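Local coordinates for enhancer of mRNA-decapping protein 4 homolog (Drosophila melanogaster, PDB 2VXG), which probably takes part in mRNA decapping during mRNA degradation and is required for silencing a subset of microRNA targets, at residues 108-111 with 112-115; 119-122 with 123-127; 91-94 with 95-99. All coordinates share one frame; numbering follows the deposited sequence.

All three interactions are local contacts in the all-helical C-terminal domain, so none closes a long loop. From the N terminus, interaction 3 (91-99) comes first, at the start of helix 91-114. Interaction 1 (108-115) lies at the other end of that helix, with centres about 25 Å apart. A short loop then leads into interaction 2 (119-127), where helix 121-134 begins. The three follow in series and neither nest nor cross. Interactions 1 and 2 touch directly: Cys108, Phe111 and Ile112 pack on Val124, and Phe121 reaches Ile112. This joins the two successive helices. Interaction 3 stands apart, its nearest atoms about 11 Å from interaction 1.

Interaction 1 (108-111 with 112-115); sequences CQQF and IKNS
Phe111 sets CG opposite its backbone N (chi1 171°), which brings the ring against Ser115 CB, one turn further on. Ser115 CB lies over one ring face, 4.2 Å from the centroid of the Phe111 ring, in a CH-pi contact. It is offset toward CE1; Ser115 CB is 3.8 Å from Phe111 CE1. The adjacent Ile112 crosses Phe111 at about a right angle, with Ile112 CG2 touching Phe111 CD2 at 4.1 Å. Its chi1 of 60° puts CG1 between the backbone N and the carbonyl carbon, the crowded position. That turn brings Ile112 CG1 within 3.2 Å of Gln109 O. Lys113 meets the same oxygen with its methylene chain, and Lys113 CG is 3.3 Å from Gln109 O. Gln109 O also accepts a hydrogen bond from Lys113 N.

The backbone continues the alpha-helical pattern to the end. Ile112 N bonds Cys108 O at 2.9 Å, and Asn114 N bonds Gln110 O. Ser115 N still bonds Phe111 O at 2.8 Å, but the bond is bent, with an N-H...O angle of 132°. Ser115 is the first residue to leave helical backbone angles, so the contact marks the C-terminal end of helix 91-114.

Phe111 is buried. His71 meets it edge-to-face, and Met68, Val124 and Asn118 also touch it. Cys108 and Ile112 both pack on Met128 of helix 121-134.

The chemistry is mainly apolar on the inner side and backbone-polar at the helix end. The hydroxyl on Ser115 CB probably polarises its C-H bonds slightly, which would suit a CH-pi contact. The same residue thus makes a bent helical bond to Phe111 O and lies over one face of the ring.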
# COMPACT_ATOMS: atom_id res chain seq x y z
N CYS A 108 11.38 -4.99 -1.85
CA CYS A 108 11.29 -5.17 -3.30
C CYS A 108 12.54 -5.85 -3.81
O CYS A 108 12.46 -6.73 -4.65
CB CYS A 108 11.11 -3.82 -4.05
SG CYS A 108 9.48 -3.03 -3.80
N GLN A 109 13.70 -5.45 -3.29
CA GLN A 109 14.95 -6.13 -3.68
C GLN A 109 14.90 -7.65 -3.36
O GLN A 109 15.33 -8.48 -4.17
CB GLN A 109 16.16 -5.44 -3.04
CG GLN A 109 16.59 -6.05 -1.75
CD GLN A 109 17.54 -5.22 -0.86
OE1 GLN A 109 17.82 -4.01 -1.11
NE2 GLN A 109 18.02 -5.88 0.19
N GLN A 110 14.35 -8.00 -2.20
CA GLN A 110 14.21 -9.42 -1.81
C GLN A 110 13.19 -10.14 -2.67
O GLN A 110 13.41 -11.28 -3.08
CB GLN A 110 13.90 -9.54 -0.31
CG GLN A 110 15.07 -8.98 0.53
CD GLN A 110 16.36 -9.75 0.30
OE1 GLN A 110 16.41 -10.96 0.52
NE2 GLN A 110 17.40 -9.07 -0.15
N PHE A 111 12.10 -9.46 -2.99
CA PHE A 111 11.10 -9.99 -3.90
C PHE A 111 11.65 -10.30 -5.29
O PHE A 111 11.40 -11.37 -5.86
CB PHE A 111 9.95 -9.02 -4.05
CG PHE A 111 8.99 -9.40 -5.14
CD1 PHE A 111 8.06 -10.39 -4.91
CD2 PHE A 111 8.99 -8.73 -6.36
CE1 PHE A 111 7.13 -10.72 -5.89
CE2 PHE A 111 8.08 -9.08 -7.37
CZ PHE A 111 7.14 -10.09 -7.10
N ILE A 112 12.39 -9.37 -5.88
CA ILE A 112 12.92 -9.64 -7.22
C ILE A 112 13.95 -10.77 -7.23
O ILE A 112 14.12 -11.42 -8.23
CB ILE A 112 13.47 -8.40 -7.95
CG1 ILE A 112 14.61 -7.74 -7.21
CG2 ILE A 112 12.31 -7.35 -8.25
CD1 ILE A 112 15.36 -6.73 -8.07
N LYS A 113 14.68 -10.97 -6.14
CA LYS A 113 15.57 -12.11 -6.03
C LYS A 113 14.81 -13.42 -5.79
O LYS A 113 15.13 -14.42 -6.40
CB LYS A 113 16.61 -11.86 -4.94
CG LYS A 113 17.55 -10.67 -5.25
CD LYS A 113 18.43 -10.37 -4.06
CE LYS A 113 19.33 -9.14 -4.32
NZ LYS A 113 20.49 -9.47 -5.20
N ASN A 114 13.77 -13.38 -4.95
CA ASN A 114 12.98 -14.56 -4.61
C ASN A 114 12.06 -15.04 -5.73
O ASN A 114 11.73 -16.23 -5.79
CB ASN A 114 12.07 -14.32 -3.39
CG ASN A 114 12.82 -14.18 -2.06
OD1 ASN A 114 13.95 -14.57 -1.93
ND2 ASN A 114 12.16 -13.57 -1.08
N SER A 115 11.60 -14.12 -6.58
CA SER A 115 10.51 -14.38 -7.50
C SER A 115 10.77 -13.86 -8.90
O SER A 115 9.97 -13.05 -9.43
CB SER A 115 9.23 -13.73 -6.97
OG SER A 115 8.94 -14.21 -5.67

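Interaction 2 (119-122 with 123-127); sequences SQFS and NVRLL
Val124 N bonds Gln120 O at 2.9 Å and Arg125 N bonds Phe121 O at 3.0 Å, the first turn of helix 121-134, with Gln120 at the N-cap position. Leu126 N continues the series to Ser122 O.

Arg125 lays its aliphatic part on the Phe121 ring. CG is over one face, and Arg125 CD comes to 3.4 Å from Phe121 CE2. A bend at chi3 (74°) then turns the guanidinium, whose plane is 34° from the ring plane.

On another side of the helix, the amide planes of Gln120 and Asn123 are only 8° apart, with Gln120 NE2 4.1 Å from Asn123 CG. Asn123 ND2 lies 3.5 Å from Ser119 O. At Asn123 an alanine would remove the amide; this would probably open a gap beside Ser119 O and take one neighbour from the Gln120 amide. Gln120 N is bonded to Asn118 OD1 in the preceding loop.

Val124 is buried between helix 91-114, where it also meets Cys108 and Ile112, and helix 73-85, where it meets Gln76. Phe121 also packs on Ile112, while Leu127 reaches Asn80 and Leu83 of helix 73-85.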
# COMPACT_ATOMS: atom_id res chain seq x y z
N SER A 119 4.94 -12.39 -12.22
CA SER A 119 4.28 -11.47 -13.15
C SER A 119 4.60 -9.98 -12.90
O SER A 119 4.63 -9.17 -13.82
CB SER A 119 2.77 -11.68 -13.06
OG SER A 119 2.09 -10.85 -13.97
N GLN A 120 4.79 -9.63 -11.63
CA GLN A 120 5.08 -8.26 -11.25
C GLN A 120 6.58 -7.92 -11.21
O GLN A 120 6.94 -6.84 -10.75
CB GLN A 120 4.42 -7.97 -9.91
CG GLN A 120 2.90 -8.24 -9.93
CD GLN A 120 2.18 -7.44 -10.99
OE1 GLN A 120 1.73 -7.99 -12.00
NE2 GLN A 120 2.07 -6.13 -10.78
N PHE A 121 7.45 -8.80 -11.72
CA PHE A 121 8.91 -8.61 -11.62
C PHE A 121 9.39 -7.23 -12.14
O PHE A 121 10.03 -6.50 -11.39
CB PHE A 121 9.64 -9.75 -12.37
CG PHE A 121 11.14 -9.67 -12.34
CD1 PHE A 121 11.86 -10.12 -11.24
CD2 PHE A 121 11.86 -9.25 -13.47
CE1 PHE A 121 13.24 -10.09 -11.23
CE2 PHE A 121 13.25 -9.22 -13.46
CZ PHE A 121 13.94 -9.66 -12.32
N SER A 122 9.06 -6.89 -13.38
CA SER A 122 9.57 -5.66 -14.00
C SER A 122 8.86 -4.45 -13.41
O SER A 122 9.45 -3.40 -13.26
CB SER A 122 9.45 -5.70 -15.54
OG SER A 122 10.30 -6.71 -16.03
N ASN A 123 7.60 -4.64 -13.03
CA ASN A 123 6.83 -3.60 -12.36
C ASN A 123 7.48 -3.20 -11.03
O ASN A 123 7.61 -2.02 -10.72
CB ASN A 123 5.38 -4.06 -12.15
CG ASN A 123 4.69 -4.41 -13.46
OD1 ASN A 123 4.07 -3.56 -14.08
ND2 ASN A 123 4.89 -5.65 -13.92
N VAL A 124 7.93 -4.20 -10.27
CA VAL A 124 8.63 -3.92 -9.02
C VAL A 124 10.01 -3.29 -9.31
O VAL A 124 10.43 -2.35 -8.60
CB VAL A 124 8.74 -5.18 -8.15
CG1 VAL A 124 9.70 -4.99 -6.97
CG2 VAL A 124 7.35 -5.61 -7.66
N ARG A 125 10.70 -3.76 -10.35
CA ARG A 125 11.96 -3.13 -10.71
C ARG A 125 11.77 -1.65 -11.08
O ARG A 125 12.55 -0.81 -10.68
CB ARG A 125 12.68 -3.90 -11.82
CG ARG A 125 13.19 -5.30 -11.41
CD ARG A 125 13.78 -5.99 -12.66
NE ARG A 125 15.07 -5.40 -13.00
CZ ARG A 125 15.55 -5.22 -14.23
NH1 ARG A 125 14.86 -5.58 -15.30
NH2 ARG A 125 16.74 -4.64 -14.39
N LEU A 126 10.68 -1.35 -11.77
CA LEU A 126 10.39 0.02 -12.12
C LEU A 126 10.05 0.81 -10.85
O LEU A 126 10.42 1.98 -10.72
CB LEU A 126 9.17 0.09 -13.07
CG LEU A 126 8.77 1.51 -13.46
CD1 LEU A 126 9.88 2.14 -14.26
CD2 LEU A 126 7.47 1.47 -14.24
N LEU A 127 9.28 0.20 -9.96
CA LEU A 127 8.97 0.84 -8.71
C LEU A 127 10.23 1.22 -7.91
O LEU A 127 10.24 2.31 -7.33
CB LEU A 127 7.96 0.02 -7.89
CG LEU A 127 7.44 0.60 -6.55
CD1 LEU A 127 6.30 1.60 -6.66
CD2 LEU A 127 7.02 -0.54 -5.59

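Interaction 3 (91-94 with 95-99); sequences PITR and EHAPK
Thr93 and Ala97 lie one turn apart on the buried side of helix 91-114 and touch through their methyls. Thr93 CG2 is 3.9 Å from Ala97 CB. CG2 lies opposite the backbone N, while chi1 of -61° sends OG1 the other way, to a hydrogen bond with Gln54 OE1. Met88 packs on both residues.

Ala97 CB is 3.0 Å from Thr93 O, and Ala97 N bonds the same oxygen at 2.7 Å. His96 sets CB against Ile92 O at 3.3 Å, but its ring leads outward. His96 N bonds Ile92 O at 2.8 Å. The preceding bond, from Glu95 N to Pro91 O, is longer at 3.3 Å, with its donor 39° out of the carbonyl plane.

Pro98 sets CD and CG against the carbonyl oxygen of Arg94, with Pro98 CD 3.1 Å from Arg94 O. Proline has no N-H, so a ring carbon stands where a helical donor would be. Lys99 N has no bond to the turn before either; it makes a weak one to His96 O, and the helix kinks at 98-99.

Asp90 OD1 accepts bonds from Ile92 N and Thr93 N at the helix start, and beyond the kink Pro98 O bonds OG1 of Thr102, a phosphorylation site unmodified here.

The chemistry is two-sided: a small apolar face with its hydroxyl satisfied by Gln54, and a kink where the helical bonds of Pro98 and Lys99 are missing.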
# COMPACT_ATOMS: atom_id res chain seq x y z
N PRO A 91 4.93 17.61 6.47
CA PRO A 91 6.09 17.49 7.37
C PRO A 91 6.25 16.11 8.07
O PRO A 91 7.38 15.66 8.33
CB PRO A 91 5.87 18.62 8.39
CG PRO A 91 4.39 18.91 8.33
CD PRO A 91 3.99 18.66 6.91
N ILE A 92 5.15 15.43 8.33
CA ILE A 92 5.19 14.08 8.89
C ILE A 92 5.67 13.11 7.83
O ILE A 92 6.55 12.28 8.08
CB ILE A 92 3.82 13.64 9.42
CG1 ILE A 92 3.49 14.44 10.70
CG2 ILE A 92 3.85 12.14 9.69
CD1 ILE A 92 2.18 14.09 11.40
N THR A 93 5.09 13.22 6.64
CA THR A 93 5.51 12.39 5.55
C THR A 93 7.00 12.59 5.26
O THR A 93 7.73 11.65 5.06
CB THR A 93 4.71 12.69 4.31
OG1 THR A 93 3.32 12.42 4.57
CG2 THR A 93 5.25 11.87 3.09
N ARG A 94 7.44 13.85 5.24
CA ARG A 94 8.86 14.14 4.97
C ARG A 94 9.85 13.44 5.95
O ARG A 94 10.93 12.97 5.56
CB ARG A 94 9.04 15.65 4.94
CG ARG A 94 10.23 16.22 5.69
CD ARG A 94 10.20 17.75 5.63
NE ARG A 94 9.80 18.21 4.28
CZ ARG A 94 10.61 18.25 3.22
NH1 ARG A 94 11.88 17.86 3.29
NH2 ARG A 94 10.13 18.69 2.05
N GLU A 95 9.46 13.36 7.22
CA GLU A 95 10.23 12.68 8.25
C GLU A 95 10.08 11.15 8.21
O GLU A 95 11.05 10.41 8.39
CB GLU A 95 9.75 13.15 9.62
CG GLU A 95 10.57 12.63 10.78
CD GLU A 95 9.83 12.58 12.11
OE1 GLU A 95 10.49 12.26 13.11
OE2 GLU A 95 8.61 12.83 12.16
N HIS A 96 8.87 10.67 7.96
CA HIS A 96 8.58 9.23 8.03
C HIS A 96 8.81 8.51 6.70
O HIS A 96 9.23 7.36 6.70
CB HIS A 96 7.12 9.03 8.50
CG HIS A 96 6.78 7.61 8.84
ND1 HIS A 96 7.65 6.76 9.50
CD2 HIS A 96 5.64 6.90 8.65
CE1 HIS A 96 7.07 5.59 9.68
NE2 HIS A 96 5.84 5.64 9.18
N ALA A 97 8.55 9.17 5.57
CA ALA A 97 8.69 8.51 4.24
C ALA A 97 10.06 7.92 3.97
O ALA A 97 10.17 6.82 3.44
CB ALA A 97 8.32 9.49 3.11
N PRO A 98 11.14 8.65 4.28
CA PRO A 98 12.48 8.05 4.07
C PRO A 98 12.61 6.64 4.62
O PRO A 98 13.11 5.76 3.92
CB PRO A 98 13.41 9.02 4.80
CG PRO A 98 12.72 10.35 4.58
CD PRO A 98 11.26 10.04 4.75
N LYS A 99 12.17 6.44 5.85
CA LYS A 99 12.25 5.14 6.49
C LYS A 99 11.36 4.14 5.80
O LYS A 99 11.79 3.07 5.49
CB LYS A 99 11.91 5.21 7.97
CG LYS A 99 13.08 5.69 8.83
CD LYS A 99 13.05 7.19 9.07
CE LYS A 99 14.35 7.67 9.74
NZ LYS A 99 14.99 8.81 8.99